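Local coordinates for putative peptide ABC-transport system periplasmic peptide-binding protein (Campylobacter jejuni, PDB 4OEV) that binds nickel(II) outside the cytoplasm for an ABC-type importer, and belongs to a family generally assigned to peptide transport, at residues 206-211 with 226-231; 248-253 with 376-381; 402-407 with 411-416. All coordinates share one frame; numbering follows the deposited sequence.

Overall arrangement
The three contacts follow one another along the chain, each closing before the next opens. Contact 1 lies alone, its centre about 41 Å from those of contacts 2 and 3 and across the chain's centre from contact 3. Contacts 2 and 3 have centres about 12 Å apart and touch, with a probable hydrogen bond from L248 N to G414 O at 2.8 Å. One antiparallel sheet links contacts 1 and 2: contact 1 leads into strand 231-236, and contact 2 joins the loop after strand 241-246 to the start of strand 379-384. F380 of contact 2 touches the bound oxalate, and the F413 side chain of contact 3 lies about 4 Å from it, so both flank the oxalate pocket beside the nickel.

Contact 1 of 3, residues 206-211 with 226-231; sequences ELKNGK and KNDENF
K208 and D228 form a salt bridge: NZ of K208 donates to OD1 of D228 at 2.7 Å. Their side chains arrive from opposite directions, and the lysine takes the anti lone pair of OD1, the one turned away from OD2. A bend at chi2 (-77°), followed by an extended run, carries NZ over to the acid. The same NZ also donates to the backbone oxygen of I224, so the lysine ties the end of helix 200-208 to helix 223-226 as well as to the loop beyond it.

Beside this bridge the F231 ring offers its edge to the helix end. The backbone oxygen of L207 lies near the ring plane, 3.3 Å from CZ of F231, where the electron-poor rim is the favourable side for a carbonyl. The aliphatic part of L207 meets the same corner of the ring, with L207 CB 3.9 Å from F231 CE1. F225 adds an edge-to-face ring contact to F231 and also touches L207.

Two backbone motifs set these groups in place. The helix closes in a Schellman motif, with G210 at positive phi, K211 N bonded to E206 O, and G210 N bonded to L207 O at 3.1 Å. On the other side, D228 to F231 forms a type I beta turn that leads into strand 231-236. D228 OD2 accepts from N230 N at 2.9 Å, making an Asx turn that restrains the carboxylate's rotation.

The acid thus divides its work, one oxygen shaping its own turn and the other receiving the lysine. Such pairing would be expected to favour the ionised forms of both side chains, while the ring and leucine supply an apolar flank.

Contact 2 of 3, residues 248-253 with 376-381; sequences LDNEFL and KVDSFL
OD1 of N250 is gripped by two backbone amides of its own loop. L253 N donates at 2.8 Å along a nearly straight line (171°), in the carbonyl plane and on a lone pair. F252 N comes in at 2.9 Å from above that plane. Together they make an Asx turn and the longer Asx motif, and they fix the rotation of the amide so that its ND2 end is presented to D378. There ND2 of N250 stands 3.2 Å from OD1 of D378, the amide and carboxylate planes being 63° apart. CG of N250 lies opposite the backbone N (chi1 177°), which carries the amide across to the facing segment.

The setting is the end of an antiparallel strand pair: 248-253 belongs to the loop between strand 241-246 and helix 256-265, and D378 immediately precedes strand 379-384, which pairs with 241-246. The main chain of D378 bonds to N247 and that of F380 to M245, so both segments are anchored at the same end of the sheet. Further along, F380 touches the bound oxalate.

L253 adds a methyl contact: its CD1 lies 3.0 Å from the backbone oxygen of D378, unusually close for carbon and oxygen and so to be read with caution, and 4.1 Å from CB of S379. The polar ends of D378 and S379 have their main partner elsewhere: OD2 of D378 is bonded to the backbone N of E334, while OG of S379 is bonded to that residue's backbone oxygen, tying both to strand 329-338.

Contact 3 of 3, residues 402-407 with 411-416; sequences QDSALN and WNFGHY
The side chains of D403 and H415 cross at about a right angle, and the carboxylate and imidazole planes are turned 35° apart. ND1 of H415 donates to OD1 of D403 at 2.5 Å, a short His-carboxylate bond, almost straight at 170°. OD1 lies in the imidazole plane, while ND1 meets it on its syn side, tilted out of the carboxylate plane. From the other face of the carboxylate A405 N reaches the same OD1 at 3.0 Å, closing an Asx turn, so two donors hold this oxygen between them. CB of A405 rests obliquely by the imidazole, 3.8 Å from CE1 of H415.

S404 and F413 meet at an edge. OG of S404 lies near the ring plane, 3.2 Å from CD1 of F413; a chi1 of 65° puts the hydroxyl between backbone N and carbonyl carbon, facing the phenyl rim. The backbone oxygen of F413 lies over one face of the H415 ring, offset toward its rim.

Both segments belong to the loop between helices 395-398 and 419-429, with the F413 side chain about 4 Å from the bound oxalate. The backbones themselves form a single beta bridge at D403 and N412. N412 N donates to Q402 O at 3.1 Å, and S404 N returns a bond to N412 O. The N412 amide folds back on its own segment, OD1 taking Y416 N and ND2 giving to Y416 O, which braces the type I turn from N412 to H415.

NE2 of H415 is bonded to the backbone oxygen of S375, and OD2 of D403 to NE2 of H417. With an acceptor at each nitrogen, the buried H415 ring is probably doubly protonated and would form a charged pair with D403.

Contact 1 of 3, residues 206-211 with 226-231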
loop_
_atom_site.group_PDB
_atom_site.type_symbol
_atom_site.label_atom_id
_atom_site.label_comp_id
_atom_site.label_asym_id
_atom_site.label_seq_id
_atom_site.Cartn_x
_atom_site.Cartn_y
_atom_site.Cartn_z
ATOM N N GLU A 206 -4.112 -17.308 17.589
ATOM C CA GLU A 206 -3.131 -16.804 18.523
ATOM C C GLU A 206 -3.726 -15.703 19.394
ATOM O O GLU A 206 -3.303 -15.509 20.544
ATOM C CB GLU A 206 -1.869 -16.344 17.786
ATOM C CG GLU A 206 -1.118 -17.541 17.214
ATOM C CD GLU A 206 0.356 -17.312 16.996
ATOM O OE1 GLU A 206 0.913 -16.306 17.492
ATOM O OE2 GLU A 206 0.972 -18.167 16.333
ATOM N N LEU A 207 -4.729 -15.003 18.896
ATOM C CA LEU A 207 -5.477 -14.126 19.782
ATOM C C LEU A 207 -6.134 -14.976 20.858
ATOM O O LEU A 207 -5.983 -14.721 22.054
ATOM C CB LEU A 207 -6.539 -13.331 19.024
ATOM C CG LEU A 207 -5.986 -12.123 18.266
ATOM C CD1 LEU A 207 -7.005 -11.576 17.256
ATOM C CD2 LEU A 207 -5.548 -11.059 19.272
ATOM N N LYS A 208 -6.818 -16.034 20.414
ATOM C CA LYS A 208 -7.565 -16.889 21.332
ATOM C C LYS A 208 -6.707 -17.580 22.363
ATOM O O LYS A 208 -7.095 -17.653 23.524
ATOM C CB LYS A 208 -8.351 -17.925 20.525
ATOM C CG LYS A 208 -9.581 -17.356 19.865
ATOM C CD LYS A 208 -10.730 -17.172 20.883
ATOM C CE LYS A 208 -11.989 -16.629 20.188
ATOM N NZ LYS A 208 -13.205 -16.538 21.054
ATOM N N ASN A 209 -5.524 -18.060 22.003
ATOM C CA ASN A 209 -4.710 -18.738 23.017
ATOM C C ASN A 209 -3.674 -17.810 23.698
ATOM O O ASN A 209 -2.763 -18.280 24.381
ATOM C CB ASN A 209 -4.032 -19.970 22.408
ATOM C CG ASN A 209 -3.006 -19.630 21.350
ATOM O OD1 ASN A 209 -2.482 -18.520 21.290
ATOM N ND2 ASN A 209 -2.733 -20.593 20.480
ATOM N N GLY A 210 -3.832 -16.502 23.507
ATOM C CA GLY A 210 -3.034 -15.504 24.209
ATOM C C GLY A 210 -1.598 -15.354 23.769
ATOM O O GLY A 210 -0.769 -14.826 24.513
ATOM N N LYS A 211 -1.294 -15.810 22.561
ATOM C CA LYS A 211 0.069 -15.681 22.035
ATOM C C LYS A 211 0.355 -14.291 21.447
ATOM O O LYS A 211 1.523 -13.885 21.298
ATOM C CB LYS A 211 0.309 -16.755 20.979
ATOM C CG LYS A 211 0.771 -18.087 21.539
ATOM C CD LYS A 211 0.590 -19.192 20.498
ATOM C CE LYS A 211 1.421 -20.410 20.838
ATOM N NZ LYS A 211 2.733 -20.234 20.146
ATOM N N LYS A 226 -16.872 -11.743 18.122
ATOM C CA LYS A 226 -17.984 -10.823 18.413
ATOM C C LYS A 226 -18.665 -11.108 19.741
ATOM O O LYS A 226 -19.250 -10.201 20.327
ATOM C CB LYS A 226 -19.041 -10.877 17.317
ATOM C CG LYS A 226 -18.674 -10.149 16.009
ATOM C CD LYS A 226 -19.584 -10.663 14.863
ATOM C CE LYS A 226 -20.442 -9.573 14.223
ATOM N NZ LYS A 226 -20.059 -9.389 12.763
ATOM N N ASN A 227 -18.601 -12.348 20.231
ATOM C CA ASN A 227 -19.259 -12.646 21.506
ATOM C C ASN A 227 -18.273 -12.981 22.638
ATOM O O ASN A 227 -18.651 -13.559 23.663
ATOM C CB ASN A 227 -20.267 -13.797 21.339
ATOM C CG ASN A 227 -21.490 -13.575 22.164
ATOM O OD1 ASN A 227 -22.076 -12.490 22.113
ATOM N ND2 ASN A 227 -21.849 -14.555 23.005
ATOM N N ASP A 228 -17.006 -12.632 22.431
ATOM C CA ASP A 228 -15.945 -12.888 23.392
ATOM C C ASP A 228 -15.556 -11.586 24.078
ATOM O O ASP A 228 -14.904 -10.711 23.486
ATOM C CB ASP A 228 -14.718 -13.511 22.696
ATOM C CG ASP A 228 -13.683 -14.082 23.687
ATOM O OD1 ASP A 228 -12.925 -14.977 23.273
ATOM O OD2 ASP A 228 -13.600 -13.639 24.861
ATOM N N GLU A 229 -15.930 -11.471 25.344
ATOM C CA GLU A 229 -15.689 -10.231 26.109
ATOM C C GLU A 229 -14.205 -9.967 26.336
ATOM O O GLU A 229 -13.815 -8.887 26.864
ATOM C CB GLU A 229 -16.438 -10.269 27.474
ATOM C CG GLU A 229 -16.533 -11.649 28.150
ATOM C CD GLU A 229 -17.382 -12.713 27.346
ATOM O OE1 GLU A 229 -18.237 -12.360 26.492
ATOM O OE2 GLU A 229 -17.157 -13.922 27.547
ATOM N N ASN A 230 -13.365 -10.955 26.039
ATOM C CA ASN A 230 -11.938 -10.762 26.265
ATOM C C ASN A 230 -11.324 -9.886 25.204
ATOM O O ASN A 230 -10.196 -9.411 25.380
ATOM C CB ASN A 230 -11.202 -12.103 26.355
ATOM C CG ASN A 230 -11.548 -12.879 27.638
ATOM O OD1 ASN A 230 -11.502 -12.328 28.751
ATOM N ND2 ASN A 230 -11.909 -14.153 27.486
ATOM N N PHE A 231 -12.081 -9.624 24.134
ATOM C CA PHE A 231 -11.582 -8.870 23.000
ATOM C C PHE A 231 -12.481 -7.716 22.601
ATOM O O PHE A 231 -13.692 -7.764 22.790
ATOM C CB PHE A 231 -11.392 -9.794 21.783
ATOM C CG PHE A 231 -10.464 -10.929 22.053
ATOM C CD1 PHE A 231 -9.098 -10.756 21.922
ATOM C CD2 PHE A 231 -10.956 -12.162 22.480
ATOM C CE1 PHE A 231 -8.224 -11.798 22.175
ATOM C CE2 PHE A 231 -10.084 -13.206 22.754
ATOM C CZ PHE A 231 -8.711 -13.018 22.596
#

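Contact 2 of 3, residues 248-253 with 376-381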
loop_
_atom_site.group_PDB
_atom_site.type_symbol
_atom_site.label_atom_id
_atom_site.label_comp_id
_atom_site.label_asym_id
_atom_site.label_seq_id
_atom_site.Cartn_x
_atom_site.Cartn_y
_atom_site.Cartn_z
ATOM N N LEU A 248 -1.559 -8.038 -19.240
ATOM C CA LEU A 248 -1.822 -7.589 -20.608
ATOM C C LEU A 248 -0.961 -8.348 -21.611
ATOM O O LEU A 248 -1.184 -8.187 -22.822
ATOM C CB LEU A 248 -1.587 -6.055 -20.740
ATOM C CG LEU A 248 -2.707 -5.074 -20.342
ATOM C CD1 LEU A 248 -3.977 -5.495 -20.928
ATOM C CD2 LEU A 248 -2.974 -5.006 -18.826
ATOM N N ASP A 249 0.010 -9.173 -21.157
ATOM C CA ASP A 249 0.748 -10.031 -22.075
ATOM C C ASP A 249 -0.122 -11.235 -22.541
ATOM O O ASP A 249 0.226 -11.918 -23.507
ATOM C CB ASP A 249 2.024 -10.635 -21.476
ATOM C CG ASP A 249 3.112 -9.573 -21.184
ATOM O OD1 ASP A 249 2.917 -8.404 -21.625
ATOM O OD2 ASP A 249 4.121 -9.960 -20.524
ATOM N N ASN A 250 -1.193 -11.521 -21.816
ATOM C CA ASN A 250 -2.034 -12.708 -22.138
ATOM C C ASN A 250 -2.775 -12.512 -23.454
ATOM O O ASN A 250 -3.333 -11.440 -23.677
ATOM C CB ASN A 250 -3.016 -12.952 -20.972
ATOM C CG ASN A 250 -3.981 -14.113 -21.264
ATOM O OD1 ASN A 250 -5.028 -13.880 -21.846
ATOM N ND2 ASN A 250 -3.626 -15.335 -20.873
ATOM N N GLU A 251 -2.826 -13.537 -24.320
ATOM C CA GLU A 251 -3.371 -13.357 -25.683
ATOM C C GLU A 251 -4.857 -12.943 -25.683
ATOM O O GLU A 251 -5.300 -12.153 -26.527
ATOM C CB GLU A 251 -3.189 -14.648 -26.527
ATOM C CG GLU A 251 -3.945 -15.866 -25.971
ATOM C CD GLU A 251 -3.951 -17.066 -26.924
ATOM O OE1 GLU A 251 -4.283 -16.881 -28.124
ATOM O OE2 GLU A 251 -3.605 -18.184 -26.472
ATOM N N PHE A 252 -5.608 -13.381 -24.669
ATOM C CA PHE A 252 -7.004 -13.009 -24.598
ATOM C C PHE A 252 -7.188 -11.718 -23.846
ATOM O O PHE A 252 -7.928 -10.824 -24.294
ATOM C CB PHE A 252 -7.855 -14.118 -23.901
ATOM C CG PHE A 252 -7.720 -15.448 -24.544
ATOM C CD1 PHE A 252 -8.145 -15.631 -25.864
ATOM C CD2 PHE A 252 -7.165 -16.527 -23.851
ATOM C CE1 PHE A 252 -8.007 -16.861 -26.498
ATOM C CE2 PHE A 252 -7.045 -17.787 -24.465
ATOM C CZ PHE A 252 -7.444 -17.948 -25.800
ATOM N N LEU A 253 -6.555 -11.622 -22.677
ATOM C CA LEU A 253 -6.756 -10.465 -21.819
ATOM C C LEU A 253 -6.181 -9.176 -22.446
ATOM O O LEU A 253 -6.648 -8.085 -22.112
ATOM C CB LEU A 253 -6.143 -10.695 -20.404
ATOM C CG LEU A 253 -6.782 -11.851 -19.607
ATOM C CD1 LEU A 253 -6.175 -11.846 -18.190
ATOM C CD2 LEU A 253 -8.334 -11.835 -19.548
ATOM N N LYS A 376 3.788 -12.662 -13.513
ATOM C CA LYS A 376 3.941 -13.705 -14.531
ATOM C C LYS A 376 2.711 -14.637 -14.636
ATOM O O LYS A 376 2.821 -15.714 -15.220
ATOM C CB LYS A 376 5.170 -14.572 -14.270
ATOM C CG LYS A 376 6.488 -13.822 -14.188
ATOM C CD LYS A 376 7.043 -13.503 -15.550
ATOM C CE LYS A 376 8.468 -12.906 -15.442
ATOM N NZ LYS A 376 9.533 -13.929 -15.130
ATOM N N VAL A 377 1.577 -14.207 -14.064
ATOM C CA VAL A 377 0.327 -14.999 -14.111
ATOM C C VAL A 377 -0.710 -14.299 -14.961
ATOM O O VAL A 377 -0.650 -13.086 -15.133
ATOM C CB VAL A 377 -0.244 -15.227 -12.687
ATOM C CG1 VAL A 377 0.756 -16.023 -11.863
ATOM C CG2 VAL A 377 -0.547 -13.910 -12.024
ATOM N N ASP A 378 -1.679 -15.053 -15.523
ATOM C CA ASP A 378 -2.642 -14.446 -16.426
ATOM C C ASP A 378 -3.448 -13.363 -15.774
ATOM O O ASP A 378 -3.802 -12.359 -16.398
ATOM C CB ASP A 378 -3.674 -15.489 -16.999
ATOM C CG ASP A 378 -3.021 -16.669 -17.749
ATOM O OD1 ASP A 378 -1.946 -16.485 -18.392
ATOM O OD2 ASP A 378 -3.603 -17.798 -17.705
ATOM N N SER A 379 -3.841 -13.611 -14.525
ATOM C CA SER A 379 -4.545 -12.613 -13.758
ATOM C C SER A 379 -4.338 -12.915 -12.271
ATOM O O SER A 379 -3.943 -14.044 -11.889
ATOM C CB SER A 379 -6.027 -12.571 -14.132
ATOM O OG SER A 379 -6.721 -13.765 -13.773
ATOM N N PHE A 380 -4.573 -11.915 -11.450
ATOM C CA PHE A 380 -4.146 -11.957 -10.050
ATOM C C PHE A 380 -5.118 -11.144 -9.201
ATOM O O PHE A 380 -5.483 -10.036 -9.594
ATOM C CB PHE A 380 -2.690 -11.383 -9.928
ATOM C CG PHE A 380 -2.139 -11.398 -8.529
ATOM C CD1 PHE A 380 -1.711 -12.586 -7.951
ATOM C CD2 PHE A 380 -2.033 -10.209 -7.803
ATOM C CE1 PHE A 380 -1.186 -12.588 -6.654
ATOM C CE2 PHE A 380 -1.500 -10.207 -6.497
ATOM C CZ PHE A 380 -1.103 -11.394 -5.922
ATOM N N LEU A 381 -5.555 -11.700 -8.057
ATOM C CA LEU A 381 -6.474 -11.008 -7.165
ATOM C C LEU A 381 -5.610 -10.028 -6.350
ATOM O O LEU A 381 -5.077 -10.419 -5.323
ATOM C CB LEU A 381 -7.206 -11.997 -6.235
ATOM C CG LEU A 381 -8.634 -11.567 -5.852
ATOM C CD1 LEU A 381 -8.647 -10.200 -5.210
ATOM C CD2 LEU A 381 -9.519 -11.516 -7.077
#

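Contact 3 of 3, residues 402-407 with 411-416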
loop_
_atom_site.group_PDB
_atom_site.type_symbol
_atom_site.label_atom_id
_atom_site.label_comp_id
_atom_site.label_asym_id
_atom_site.label_seq_id
_atom_site.Cartn_x
_atom_site.Cartn_y
_atom_site.Cartn_z
ATOM N N GLN A 402 6.811 2.000 -15.129
ATOM C CA GLN A 402 6.793 1.275 -13.864
ATOM C C GLN A 402 6.341 -0.165 -14.061
ATOM O O GLN A 402 6.122 -0.893 -13.093
ATOM C CB GLN A 402 5.863 2.033 -12.908
ATOM C CG GLN A 402 6.283 3.468 -12.796
ATOM C CD GLN A 402 7.597 3.609 -12.092
ATOM O OE1 GLN A 402 7.734 3.098 -10.994
ATOM N NE2 GLN A 402 8.596 4.323 -12.714
ATOM N N ASP A 403 6.214 -0.564 -15.332
ATOM C CA ASP A 403 6.109 -1.940 -15.706
ATOM C C ASP A 403 7.229 -2.742 -15.064
ATOM O O ASP A 403 8.410 -2.406 -15.223
ATOM C CB ASP A 403 6.156 -2.049 -17.254
ATOM C CG ASP A 403 5.848 -3.455 -17.782
ATOM O OD1 ASP A 403 6.150 -4.483 -17.119
ATOM O OD2 ASP A 403 5.315 -3.505 -18.922
ATOM N N SER A 404 6.866 -3.764 -14.288
ATOM C CA SER A 404 7.861 -4.475 -13.479
ATOM C C SER A 404 8.746 -5.419 -14.257
ATOM O O SER A 404 9.721 -5.962 -13.681
ATOM C CB SER A 404 7.187 -5.208 -12.330
ATOM O OG SER A 404 6.319 -6.248 -12.761
ATOM N N ALA A 405 8.414 -5.681 -15.531
ATOM C CA ALA A 405 9.316 -6.493 -16.354
ATOM C C ALA A 405 10.538 -5.652 -16.750
ATOM O O ALA A 405 11.596 -6.202 -17.037
ATOM C CB ALA A 405 8.603 -7.048 -17.644
ATOM N N LEU A 406 10.381 -4.326 -16.736
ATOM C CA LEU A 406 11.491 -3.417 -17.090
ATOM C C LEU A 406 12.139 -2.726 -15.859
ATOM O O LEU A 406 13.360 -2.581 -15.751
ATOM C CB LEU A 406 10.916 -2.369 -18.022
ATOM C CG LEU A 406 11.722 -1.133 -18.326
ATOM C CD1 LEU A 406 12.682 -1.495 -19.403
ATOM C CD2 LEU A 406 10.754 0.018 -18.719
ATOM N N ASN A 407 11.315 -2.464 -14.858
ATOM C CA ASN A 407 11.688 -1.606 -13.729
ATOM C C ASN A 407 11.613 -2.449 -12.473
ATOM O O ASN A 407 10.519 -2.789 -12.032
ATOM C CB ASN A 407 10.683 -0.427 -13.670
ATOM C CG ASN A 407 11.058 0.615 -12.614
ATOM O OD1 ASN A 407 11.851 0.323 -11.717
ATOM N ND2 ASN A 407 10.413 1.793 -12.669
ATOM N N TRP A 411 5.573 -1.145 -9.792
ATOM C CA TRP A 411 4.507 -1.955 -9.208
ATOM C C TRP A 411 3.441 -2.299 -10.261
ATOM O O TRP A 411 2.381 -2.831 -9.935
ATOM C CB TRP A 411 3.837 -1.217 -8.057
ATOM C CG TRP A 411 4.684 -0.981 -6.858
ATOM C CD1 TRP A 411 5.938 -1.465 -6.607
ATOM C CD2 TRP A 411 4.310 -0.193 -5.732
ATOM N NE1 TRP A 411 6.393 -0.970 -5.379
ATOM C CE2 TRP A 411 5.399 -0.194 -4.834
ATOM C CE3 TRP A 411 3.165 0.551 -5.412
ATOM C CZ2 TRP A 411 5.362 0.503 -3.612
ATOM C CZ3 TRP A 411 3.140 1.249 -4.196
ATOM C CH2 TRP A 411 4.220 1.209 -3.327
ATOM N N ASN A 412 3.749 -1.995 -11.518
ATOM C CA ASN A 412 2.836 -2.237 -12.612
ATOM C C ASN A 412 2.973 -3.694 -13.060
ATOM O O ASN A 412 3.601 -3.989 -14.077
ATOM C CB ASN A 412 3.152 -1.240 -13.754
ATOM C CG ASN A 412 2.173 -1.303 -14.905
ATOM O OD1 ASN A 412 1.398 -2.289 -15.064
ATOM N ND2 ASN A 412 2.248 -0.305 -15.777
ATOM N N PHE A 413 2.367 -4.608 -12.308
ATOM C CA PHE A 413 2.616 -5.989 -12.477
ATOM C C PHE A 413 1.882 -6.627 -13.668
ATOM O O PHE A 413 2.287 -7.718 -14.076
ATOM C CB PHE A 413 2.271 -6.752 -11.188
ATOM C CG PHE A 413 3.157 -6.368 -9.990
ATOM C CD1 PHE A 413 4.408 -5.853 -10.193
ATOM C CD2 PHE A 413 2.765 -6.643 -8.700
ATOM C CE1 PHE A 413 5.237 -5.505 -9.093
ATOM C CE2 PHE A 413 3.605 -6.317 -7.617
ATOM C CZ PHE A 413 4.813 -5.765 -7.822
ATOM N N GLY A 414 0.829 -5.956 -14.166
ATOM C CA GLY A 414 0.053 -6.425 -15.313
ATOM C C GLY A 414 0.611 -5.940 -16.636
ATOM O O GLY A 414 0.112 -6.331 -17.693
ATOM N N HIS A 415 1.671 -5.128 -16.592
ATOM C CA HIS A 415 2.321 -4.659 -17.822
ATOM C C HIS A 415 1.380 -3.807 -18.612
ATOM O O HIS A 415 1.238 -3.940 -19.837
ATOM C CB HIS A 415 2.823 -5.839 -18.642
ATOM C CG HIS A 415 3.528 -6.841 -17.781
ATOM N ND1 HIS A 415 4.700 -6.542 -17.103
ATOM C CD2 HIS A 415 3.183 -8.098 -17.414
ATOM C CE1 HIS A 415 5.046 -7.586 -16.366
ATOM N NE2 HIS A 415 4.137 -8.544 -16.541
ATOM N N TYR A 416 0.720 -2.934 -17.888
ATOM C CA TYR A 416 -0.293 -2.038 -18.485
ATOM C C TYR A 416 0.372 -0.830 -19.121
ATOM O O TYR A 416 1.145 -0.184 -18.447
ATOM C CB TYR A 416 -1.227 -1.577 -17.396
ATOM C CG TYR A 416 -2.321 -0.606 -17.819
ATOM C CD1 TYR A 416 -3.349 -1.009 -18.681
ATOM C CD2 TYR A 416 -2.368 0.667 -17.302
ATOM C CE1 TYR A 416 -4.377 -0.122 -19.039
ATOM C CE2 TYR A 416 -3.384 1.546 -17.629
ATOM C CZ TYR A 416 -4.394 1.151 -18.502
ATOM O OH TYR A 416 -5.409 2.097 -18.805
#